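Cellulase (Bacillus sp. BG-CS10, PDB 5E09) probably hydrolyses internal beta-1,4-glucosidic bonds of cellulose through a glycoside hydrolase family 5 catalytic domain that is joined to carbohydrate-binding modules. Local coordinates at residues S146-I159 with L192-L204. Sequence-based numbering, arbitrary orientation.
Sequences SVNEPRFTRDWGEI and LPTLETATSQDLL
Pro150 and Pro193 meet at their CG corners, 3.7 Å apart, the rings crossing obliquely. The Pro193 ring is a bump entering a hollow formed by the Ser146 hydroxyl, the Val147 carbonyl and the Pro150 ring; Ser146 OG, bonded to Asn171, lies 3.1 Å from Pro193 CD. Further along, Pro150 O accepts the backbone N-H of Glu196 at 2.8 Å. Segment 146-159 curls past both branches of Leu195: CD1 comes to the edge of the Phe152 ring, near its plane, while CD2 meets Ile159 CD1 tip to tip at 3.7 Å. Glu196, with CG anti to its carbonyl carbon (chi1 -74°), stretches out between the aliphatic part of Arg151 and Ile159 CD1, its carboxylate steeply turned against that of Glu158 (planes 78° apart). Those like charges approach to 3.5 Å, OE1 of Glu158 to OE2 of Glu196, which may raise the proton affinity of one or both, an effect the nearby Arg151 could temper. With an alanine in place of Glu196, the space between the Arg151 methylenes and Ile159 CD1 is likely to open, leaving those groups without the packing partner they now share. Thr197 OG1 packs against Glu149 CG at 3.3 Å, while Glu149 OE2 bonds to His224. Such interlocking of loops following adjacent parallel strands, 142-145 and 190-193, is characteristic of the C-terminal rim of a TIM barrel, where the Asn-Glu-Pro motif of family 5 supplies the acid/base, here probably Glu149.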
# COMPACT_ATOMS: atom_id res chain seq x y z
N SER A 146 -1.04 3.25 -21.30
CA SER A 146 -1.81 2.39 -22.20
C SER A 146 -2.90 1.58 -21.52
O SER A 146 -4.04 1.58 -21.96
CB SER A 146 -0.87 1.44 -22.94
OG SER A 146 -0.18 0.63 -22.01
N VAL A 147 -2.53 0.87 -20.45
CA VAL A 147 -3.44 -0.02 -19.75
C VAL A 147 -2.89 -0.36 -18.37
O VAL A 147 -1.69 -0.57 -18.21
CB VAL A 147 -3.68 -1.32 -20.55
CG1 VAL A 147 -2.36 -1.86 -21.09
CG2 VAL A 147 -4.40 -2.37 -19.71
N ASN A 148 -3.75 -0.38 -17.36
CA ASN A 148 -3.30 -0.73 -16.02
C ASN A 148 -3.13 -2.22 -15.85
O ASN A 148 -4.02 -2.98 -16.23
CB ASN A 148 -4.28 -0.22 -14.97
CG ASN A 148 -3.83 -0.54 -13.56
OD1 ASN A 148 -2.87 0.05 -13.06
ND2 ASN A 148 -4.51 -1.49 -12.92
N GLU A 149 -2.00 -2.63 -15.29
CA GLU A 149 -1.72 -4.02 -14.92
C GLU A 149 -2.21 -5.06 -15.93
O GLU A 149 -3.09 -5.85 -15.62
CB GLU A 149 -2.33 -4.32 -13.54
CG GLU A 149 -1.75 -3.44 -12.43
CD GLU A 149 -2.10 -3.91 -11.02
OE1 GLU A 149 -2.91 -4.85 -10.88
OE2 GLU A 149 -1.55 -3.34 -10.05
N PRO A 150 -1.63 -5.05 -17.14
CA PRO A 150 -2.07 -5.96 -18.21
C PRO A 150 -1.92 -7.43 -17.83
O PRO A 150 -0.85 -7.85 -17.40
CB PRO A 150 -1.15 -5.61 -19.38
CG PRO A 150 -0.57 -4.28 -19.05
CD PRO A 150 -0.48 -4.24 -17.56
N ARG A 151 -2.99 -8.19 -17.99
CA ARG A 151 -2.96 -9.63 -17.76
C ARG A 151 -3.83 -10.29 -18.82
O ARG A 151 -4.75 -9.67 -19.34
CB ARG A 151 -3.45 -9.95 -16.34
CG ARG A 151 -3.08 -11.34 -15.83
CD ARG A 151 -3.76 -11.63 -14.49
NE ARG A 151 -4.29 -10.41 -13.89
CZ ARG A 151 -5.58 -10.21 -13.61
NH1 ARG A 151 -6.46 -11.17 -13.85
NH2 ARG A 151 -5.96 -9.06 -13.08
N PHE A 152 -3.53 -11.54 -19.17
CA PHE A 152 -4.32 -12.21 -20.20
C PHE A 152 -4.68 -13.62 -19.78
O PHE A 152 -4.10 -14.17 -18.85
CB PHE A 152 -3.58 -12.22 -21.53
CG PHE A 152 -3.20 -10.85 -22.01
CD1 PHE A 152 -4.11 -10.07 -22.71
CD2 PHE A 152 -1.96 -10.32 -21.72
CE1 PHE A 152 -3.78 -8.81 -23.13
CE2 PHE A 152 -1.61 -9.06 -22.15
CZ PHE A 152 -2.52 -8.30 -22.86
N THR A 153 -5.66 -14.18 -20.50
CA THR A 153 -6.22 -15.49 -20.19
C THR A 153 -5.15 -16.55 -20.06
O THR A 153 -4.33 -16.76 -20.95
CB THR A 153 -7.23 -15.96 -21.25
OG1 THR A 153 -8.11 -14.87 -21.59
CG2 THR A 153 -8.05 -17.12 -20.71
N ARG A 154 -5.18 -17.23 -18.92
CA ARG A 154 -4.17 -18.21 -18.56
C ARG A 154 -4.48 -19.61 -19.11
O ARG A 154 -5.61 -20.08 -19.01
CB ARG A 154 -4.04 -18.22 -17.04
CG ARG A 154 -3.83 -19.55 -16.35
CD ARG A 154 -3.85 -19.28 -14.86
NE ARG A 154 -3.53 -20.43 -14.03
CZ ARG A 154 -3.07 -20.33 -12.78
NH1 ARG A 154 -2.90 -19.13 -12.25
NH2 ARG A 154 -2.80 -21.42 -12.08
N ASP A 155 -3.47 -20.23 -19.71
CA ASP A 155 -3.57 -21.61 -20.20
C ASP A 155 -2.47 -22.45 -19.56
O ASP A 155 -2.75 -23.41 -18.85
CB ASP A 155 -3.45 -21.68 -21.73
CG ASP A 155 -4.44 -20.79 -22.45
OD1 ASP A 155 -5.47 -20.42 -21.83
OD2 ASP A 155 -4.20 -20.47 -23.63
N TRP A 156 -1.23 -22.05 -19.81
CA TRP A 156 -0.05 -22.72 -19.27
C TRP A 156 0.65 -21.89 -18.19
O TRP A 156 1.87 -21.66 -18.25
CB TRP A 156 0.93 -23.04 -20.39
CG TRP A 156 2.13 -23.76 -19.94
CD1 TRP A 156 2.28 -25.11 -19.83
CD2 TRP A 156 3.37 -23.18 -19.56
NE1 TRP A 156 3.55 -25.41 -19.40
CE2 TRP A 156 4.24 -24.24 -19.23
CE3 TRP A 156 3.84 -21.87 -19.47
CZ2 TRP A 156 5.54 -24.02 -18.81
CZ3 TRP A 156 5.12 -21.65 -19.05
CH2 TRP A 156 5.96 -22.72 -18.73
N GLY A 157 -0.12 -21.45 -17.21
CA GLY A 157 0.40 -20.60 -16.16
C GLY A 157 -0.02 -19.16 -16.37
O GLY A 157 -0.68 -18.83 -17.36
N GLU A 158 0.38 -18.31 -15.44
CA GLU A 158 -0.06 -16.93 -15.44
C GLU A 158 0.67 -16.08 -16.49
O GLU A 158 0.19 -15.02 -16.87
CB GLU A 158 0.13 -16.35 -14.04
CG GLU A 158 -0.77 -15.17 -13.73
CD GLU A 158 -0.47 -14.59 -12.38
OE1 GLU A 158 0.73 -14.49 -12.04
OE2 GLU A 158 -1.42 -14.25 -11.65
N ILE A 159 1.83 -16.57 -16.94
CA ILE A 159 2.63 -15.89 -17.95
C ILE A 159 3.01 -16.85 -19.09
O ILE A 159 3.43 -17.98 -18.84
CB ILE A 159 3.94 -15.30 -17.36
CG1 ILE A 159 3.68 -14.55 -16.05
CG2 ILE A 159 4.64 -14.41 -18.36
CD1 ILE A 159 2.85 -13.30 -16.19
N LEU A 192 4.22 3.28 -20.45
CA LEU A 192 3.99 1.88 -20.82
C LEU A 192 4.30 0.94 -19.68
O LEU A 192 5.33 1.08 -19.00
CB LEU A 192 4.84 1.51 -22.04
CG LEU A 192 4.68 2.40 -23.26
CD1 LEU A 192 5.72 2.03 -24.33
CD2 LEU A 192 3.26 2.28 -23.80
N PRO A 193 3.41 -0.04 -19.46
CA PRO A 193 3.56 -1.01 -18.38
C PRO A 193 4.30 -2.29 -18.79
O PRO A 193 4.23 -2.71 -19.94
CB PRO A 193 2.11 -1.34 -18.03
CG PRO A 193 1.39 -1.21 -19.34
CD PRO A 193 2.10 -0.14 -20.12
N THR A 194 5.01 -2.88 -17.84
CA THR A 194 5.42 -4.27 -17.96
C THR A 194 4.16 -5.12 -17.83
O THR A 194 3.12 -4.62 -17.40
CB THR A 194 6.44 -4.69 -16.87
OG1 THR A 194 5.90 -4.39 -15.58
CG2 THR A 194 7.76 -3.95 -17.05
N LEU A 195 4.26 -6.39 -18.20
CA LEU A 195 3.17 -7.33 -18.00
C LEU A 195 2.82 -7.42 -16.52
O LEU A 195 3.69 -7.66 -15.68
CB LEU A 195 3.56 -8.71 -18.54
CG LEU A 195 2.44 -9.75 -18.65
CD1 LEU A 195 1.36 -9.27 -19.61
CD2 LEU A 195 3.00 -11.08 -19.09
N GLU A 196 1.54 -7.20 -16.20
CA GLU A 196 1.03 -7.20 -14.82
C GLU A 196 1.66 -6.10 -13.96
O GLU A 196 1.61 -6.17 -12.73
CB GLU A 196 1.25 -8.56 -14.16
CG GLU A 196 0.33 -9.66 -14.64
CD GLU A 196 0.75 -11.03 -14.15
OE1 GLU A 196 1.82 -11.14 -13.52
OE2 GLU A 196 0.00 -12.01 -14.39
N THR A 197 2.25 -5.10 -14.62
CA THR A 197 3.12 -4.11 -13.99
C THR A 197 4.07 -4.73 -12.97
O THR A 197 4.34 -4.13 -11.93
CB THR A 197 2.32 -2.98 -13.29
OG1 THR A 197 1.50 -3.53 -12.25
CG2 THR A 197 1.44 -2.23 -14.30
N ALA A 198 4.57 -5.92 -13.27
CA ALA A 198 5.47 -6.63 -12.36
C ALA A 198 6.93 -6.36 -12.71
O ALA A 198 7.23 -5.71 -13.71
CB ALA A 198 5.19 -8.12 -12.39
N THR A 199 7.86 -6.87 -11.90
CA THR A 199 9.25 -6.44 -12.00
C THR A 199 10.25 -7.55 -12.27
O THR A 199 11.45 -7.36 -12.06
CB THR A 199 9.67 -5.71 -10.71
OG1 THR A 199 9.63 -6.62 -9.60
CG2 THR A 199 8.75 -4.53 -10.44
N SER A 200 9.78 -8.70 -12.74
CA SER A 200 10.68 -9.78 -13.15
C SER A 200 11.61 -9.30 -14.27
O SER A 200 11.20 -8.51 -15.13
CB SER A 200 9.89 -11.00 -13.62
OG SER A 200 9.02 -11.45 -12.60
N GLN A 201 12.85 -9.77 -14.25
CA GLN A 201 13.83 -9.33 -15.24
C GLN A 201 13.34 -9.54 -16.68
O GLN A 201 13.59 -8.71 -17.54
CB GLN A 201 15.17 -10.05 -15.03
CG GLN A 201 16.31 -9.51 -15.88
CD GLN A 201 16.47 -8.00 -15.74
OE1 GLN A 201 16.76 -7.49 -14.66
NE2 GLN A 201 16.29 -7.29 -16.84
N ASP A 202 12.62 -10.63 -16.92
CA ASP A 202 12.15 -10.91 -18.27
C ASP A 202 11.09 -9.91 -18.73
O ASP A 202 11.12 -9.43 -19.87
CB ASP A 202 11.61 -12.33 -18.38
CG ASP A 202 11.17 -12.68 -19.80
OD1 ASP A 202 12.03 -12.69 -20.70
OD2 ASP A 202 9.96 -12.94 -20.00
N LEU A 203 10.15 -9.60 -17.84
CA LEU A 203 9.14 -8.60 -18.13
C LEU A 203 9.78 -7.23 -18.37
O LEU A 203 9.44 -6.52 -19.33
CB LEU A 203 8.13 -8.53 -16.98
CG LEU A 203 7.55 -9.89 -16.57
CD1 LEU A 203 6.57 -9.74 -15.42
CD2 LEU A 203 6.87 -10.58 -17.75
N LEU A 204 10.73 -6.88 -17.52
CA LEU A 204 11.47 -5.63 -17.68
C LEU A 204 12.13 -5.58 -19.06
O LEU A 204 12.01 -4.58 -19.78
CB LEU A 204 12.53 -5.47 -16.58
CG LEU A 204 12.00 -5.36 -15.15
CD1 LEU A 204 13.16 -5.26 -14.16
CD2 LEU A 204 11.05 -4.17 -15.00